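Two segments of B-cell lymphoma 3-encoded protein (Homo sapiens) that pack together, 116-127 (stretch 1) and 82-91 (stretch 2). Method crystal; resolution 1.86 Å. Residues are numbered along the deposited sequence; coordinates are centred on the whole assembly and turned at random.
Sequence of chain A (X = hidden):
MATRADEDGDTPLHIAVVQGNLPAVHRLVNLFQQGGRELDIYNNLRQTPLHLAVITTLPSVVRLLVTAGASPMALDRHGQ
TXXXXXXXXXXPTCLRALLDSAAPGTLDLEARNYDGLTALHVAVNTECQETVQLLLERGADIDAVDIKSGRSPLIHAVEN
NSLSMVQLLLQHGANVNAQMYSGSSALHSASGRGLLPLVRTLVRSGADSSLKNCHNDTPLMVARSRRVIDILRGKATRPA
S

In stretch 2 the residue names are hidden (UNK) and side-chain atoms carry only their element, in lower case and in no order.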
# COMPACT_ATOMS: atom_id res chain seq x y z
N GLY A 116 -0.54 0.49 -11.07
CA GLY A 116 -1.41 -0.65 -10.85
C GLY A 116 -1.46 -1.19 -9.42
O GLY A 116 -2.22 -2.13 -9.14
N LEU A 117 -0.71 -0.57 -8.52
CA LEU A 117 -0.61 -1.05 -7.14
C LEU A 117 -1.67 -0.48 -6.21
O LEU A 117 -2.11 0.67 -6.38
CB LEU A 117 0.77 -0.71 -6.56
CG LEU A 117 2.00 -1.22 -7.31
CD1 LEU A 117 3.27 -0.76 -6.61
CD2 LEU A 117 1.97 -2.73 -7.43
N THR A 118 -2.05 -1.28 -5.22
CA THR A 118 -2.91 -0.81 -4.14
C THR A 118 -2.02 -0.19 -3.08
O THR A 118 -0.80 -0.33 -3.12
CB THR A 118 -3.67 -1.97 -3.49
OG1 THR A 118 -2.73 -2.84 -2.84
CG2 THR A 118 -4.34 -2.84 -4.53
N ALA A 119 -2.65 0.48 -2.11
CA ALA A 119 -1.94 1.02 -0.97
C ALA A 119 -1.19 -0.08 -0.21
O ALA A 119 -0.08 0.13 0.26
CB ALA A 119 -2.91 1.73 -0.05
N LEU A 120 -1.81 -1.26 -0.11
CA LEU A 120 -1.17 -2.39 0.56
C LEU A 120 0.14 -2.82 -0.11
O LEU A 120 1.13 -3.10 0.57
CB LEU A 120 -2.14 -3.58 0.67
CG LEU A 120 -1.59 -4.81 1.39
CD1 LEU A 120 -1.10 -4.42 2.78
CD2 LEU A 120 -2.64 -5.90 1.48
N HIS A 121 0.15 -2.87 -1.44
CA HIS A 121 1.38 -3.19 -2.18
C HIS A 121 2.47 -2.19 -1.83
O HIS A 121 3.60 -2.56 -1.54
CB HIS A 121 1.15 -3.16 -3.70
CG HIS A 121 0.32 -4.29 -4.22
ND1 HIS A 121 0.77 -5.59 -4.27
CD2 HIS A 121 -0.93 -4.30 -4.75
CE1 HIS A 121 -0.17 -6.36 -4.80
NE2 HIS A 121 -1.22 -5.61 -5.08
N VAL A 122 2.14 -0.90 -1.89
CA VAL A 122 3.08 0.16 -1.55
C VAL A 122 3.61 0.00 -0.12
O VAL A 122 4.81 0.07 0.11
CB VAL A 122 2.43 1.55 -1.70
CG1 VAL A 122 3.38 2.63 -1.19
CG2 VAL A 122 2.07 1.82 -3.16
N ALA A 123 2.70 -0.23 0.83
CA ALA A 123 3.10 -0.38 2.22
C ALA A 123 4.07 -1.56 2.42
O ALA A 123 5.07 -1.44 3.14
CB ALA A 123 1.87 -0.53 3.12
N VAL A 124 3.75 -2.69 1.81
CA VAL A 124 4.58 -3.88 1.94
C VAL A 124 5.97 -3.61 1.38
O VAL A 124 6.98 -4.00 1.98
CB VAL A 124 3.93 -5.10 1.24
CG1 VAL A 124 4.92 -6.28 1.13
CG2 VAL A 124 2.67 -5.52 1.99
N ASN A 125 6.02 -2.90 0.26
CA ASN A 125 7.28 -2.52 -0.37
C ASN A 125 8.16 -1.62 0.50
O ASN A 125 9.38 -1.72 0.46
CB ASN A 125 7.03 -1.90 -1.75
CG ASN A 125 6.64 -2.95 -2.78
OD1 ASN A 125 6.84 -4.15 -2.57
ND2 ASN A 125 6.06 -2.50 -3.90
N THR A 126 7.54 -0.76 1.32
CA THR A 126 8.31 0.04 2.26
C THR A 126 8.66 -0.82 3.47
O THR A 126 9.51 -0.45 4.27
CB THR A 126 7.52 1.28 2.75
OG1 THR A 126 6.46 0.86 3.61
CG2 THR A 126 6.82 1.99 1.60
N GLU A 127 7.97 -1.95 3.60
CA GLU A 127 8.14 -2.85 4.74
C GLU A 127 7.81 -2.21 6.07
O GLU A 127 8.30 -2.63 7.12
CB GLU A 127 9.56 -3.43 4.76
CG GLU A 127 9.93 -4.12 3.46
CD GLU A 127 11.40 -4.43 3.38
OE1 GLU A 127 12.19 -3.69 4.01
OE2 GLU A 127 11.76 -5.40 2.70
N UNK A 82 -4.89 9.64 -1.38
CA UNK A 82 -4.33 10.04 -0.10
C UNK A 82 -3.73 8.83 0.63
O UNK A 82 -2.65 8.92 1.23
c UNK A 82 -5.40 10.69 0.74
N UNK A 83 -4.43 7.71 0.57
CA UNK A 83 -3.98 6.48 1.23
C UNK A 83 -2.65 5.98 0.67
O UNK A 83 -1.78 5.56 1.43
c UNK A 83 -5.05 5.39 1.15
N UNK A 84 -2.51 6.00 -0.66
CA UNK A 84 -1.27 5.59 -1.31
C UNK A 84 -0.13 6.46 -0.82
O UNK A 84 0.97 5.97 -0.54
n UNK A 84 -3.79 3.75 -4.72
c UNK A 84 -1.34 5.77 -2.85
c UNK A 84 -2.23 4.79 -3.57
n UNK A 84 -1.80 3.53 -3.94
c UNK A 84 -3.47 4.93 -4.09
c UNK A 84 -2.77 2.92 -4.61
N UNK A 85 -0.37 7.76 -0.75
CA UNK A 85 0.69 8.70 -0.36
C UNK A 85 1.09 8.53 1.10
O UNK A 85 2.28 8.64 1.43
c UNK A 85 0.15 10.55 -2.10
c UNK A 85 1.51 10.43 -2.80
c UNK A 85 -0.39 11.96 -2.22
c UNK A 85 0.26 10.15 -0.63
N UNK A 86 0.12 8.25 1.97
CA UNK A 86 0.43 7.98 3.37
C UNK A 86 1.34 6.76 3.50
O UNK A 86 2.26 6.74 4.31
c UNK A 86 -0.84 7.80 4.20
N UNK A 87 1.09 5.74 2.67
CA UNK A 87 1.95 4.54 2.71
C UNK A 87 3.35 4.74 2.10
O UNK A 87 4.35 4.27 2.64
s UNK A 87 -0.28 2.86 2.98
c UNK A 87 1.23 3.33 2.11
N UNK A 88 3.46 5.45 0.98
CA UNK A 88 4.80 5.67 0.45
C UNK A 88 5.62 6.58 1.38
O UNK A 88 6.84 6.54 1.38
c UNK A 88 4.40 8.08 -2.60
c UNK A 88 4.78 6.17 -1.00
o UNK A 88 5.56 8.08 -3.06
o UNK A 88 3.42 8.51 -3.24
c UNK A 88 4.15 7.54 -1.20
N UNK A 89 4.93 7.36 2.21
CA UNK A 89 5.64 8.24 3.15
C UNK A 89 5.75 7.63 4.54
O UNK A 89 6.08 8.32 5.50
n UNK A 89 5.41 11.58 0.15
c UNK A 89 4.72 10.61 0.84
c UNK A 89 6.36 12.06 0.92
c UNK A 89 4.97 9.62 3.22
c UNK A 89 5.29 10.50 2.06
n UNK A 89 6.32 11.43 2.08
N UNK A 90 5.49 6.33 4.63
CA UNK A 90 5.59 5.60 5.89
C UNK A 90 4.95 6.36 7.07
O UNK A 90 5.58 6.51 8.12
n UNK A 90 11.24 2.90 2.69
c UNK A 90 7.84 4.59 5.11
c UNK A 90 10.65 3.81 3.46
n UNK A 90 9.98 3.43 4.55
n UNK A 90 10.73 5.09 3.14
c UNK A 90 7.06 5.31 6.21
c UNK A 90 9.31 4.35 5.46
N UNK A 91 3.71 6.81 6.90
CA UNK A 91 3.06 7.65 7.90
C UNK A 91 1.77 7.04 8.41
O UNK A 91 0.70 7.36 7.91
c UNK A 91 2.80 9.05 7.33
o UNK A 91 2.22 9.89 8.31
O HOH W 1 4.39 2.42 4.57

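Position 82 carries one side-chain carbon, CB, 9.3 Å from Ala119 CB, the nearest atom of stretch 1; a lone CB means Ala82. Position 83 also has a single carbon, and this one lies 4.4 Å from Ala119 CB, so Ala83 supplies a small apolar contact.

At position 84 one carbon leads into a five-membered ring of three carbons and two nitrogens, which is an imidazole: His84. Its CA-to-CB bond points sideways, but chi1 of -72° (m) brings the ring nearer, and CE1 approaches Leu117 O to 2.9 Å. That carbonyl lies at the ring edge, near its plane, as does Val122 CG2, 4.3 Å from ND1. CE1, flanked by both ring nitrogens, is a polarised carbon, which suits a carbonyl oxygen. CE1 is also 3.5 Å from Ala119 N.

Position 85 holds four carbons forked at the second, with CB pointing away. A fork one carbon beyond CB indicates Leu85, which does not touch stretch 1. Position 86 has one carbon, CB, 7.7 Å from Ala119 CB and out of reach, hence Ala86.

Position 87 shows one carbon and one sulfur, which identifies Cys87. Its CB points toward stretch 1, and chi1 of -61° (m) sets SG 4.0 Å from Ala123 CB and 4.2 Å from Ala119 CB, while CB itself is 4.0 Å from Val122 CG1.

Position 88 has three carbons in a chain, the third bearing two oxygens; a carboxylate at this length is Glu88. CB lies 3.8 Å from Val122 CG1, but the end of the side chain leads away. Position 89 again has one carbon and a ring of three carbons and two nitrogens: His89, whose CA-to-CB bond points away and which makes no contact.

Position 90 runs through three carbons to a nitrogen, then a carbon carrying two more nitrogens, the guanidinium of Arg90. Its NE lies 3.7 Å from Thr126 CB. Position 91, with one carbon and one oxygen, is Ser91; its CB is 9.7 Å from Thr126 OG1, and its side chain caps a backbone nitrogen just past the stretch.

The contact joins two nearly parallel helices, 119-126 and 82-88, their axes 5° apart and 8.4 Å at closest approach. The CA atoms of Ala119 and His84 come within 4.6 Å. Thr118 OG1 accepts from His121 N at 3.2 Å, capping the first helix. No direct hydrogen bond crosses between the stretches; packing buries 428 Å² in total, and one water bridges the C-terminal end, donating to Cys87 O (2.7 Å) and Thr126 OG1 (2.8 Å).

Stretch 2 82-91: AAHLACEHRS
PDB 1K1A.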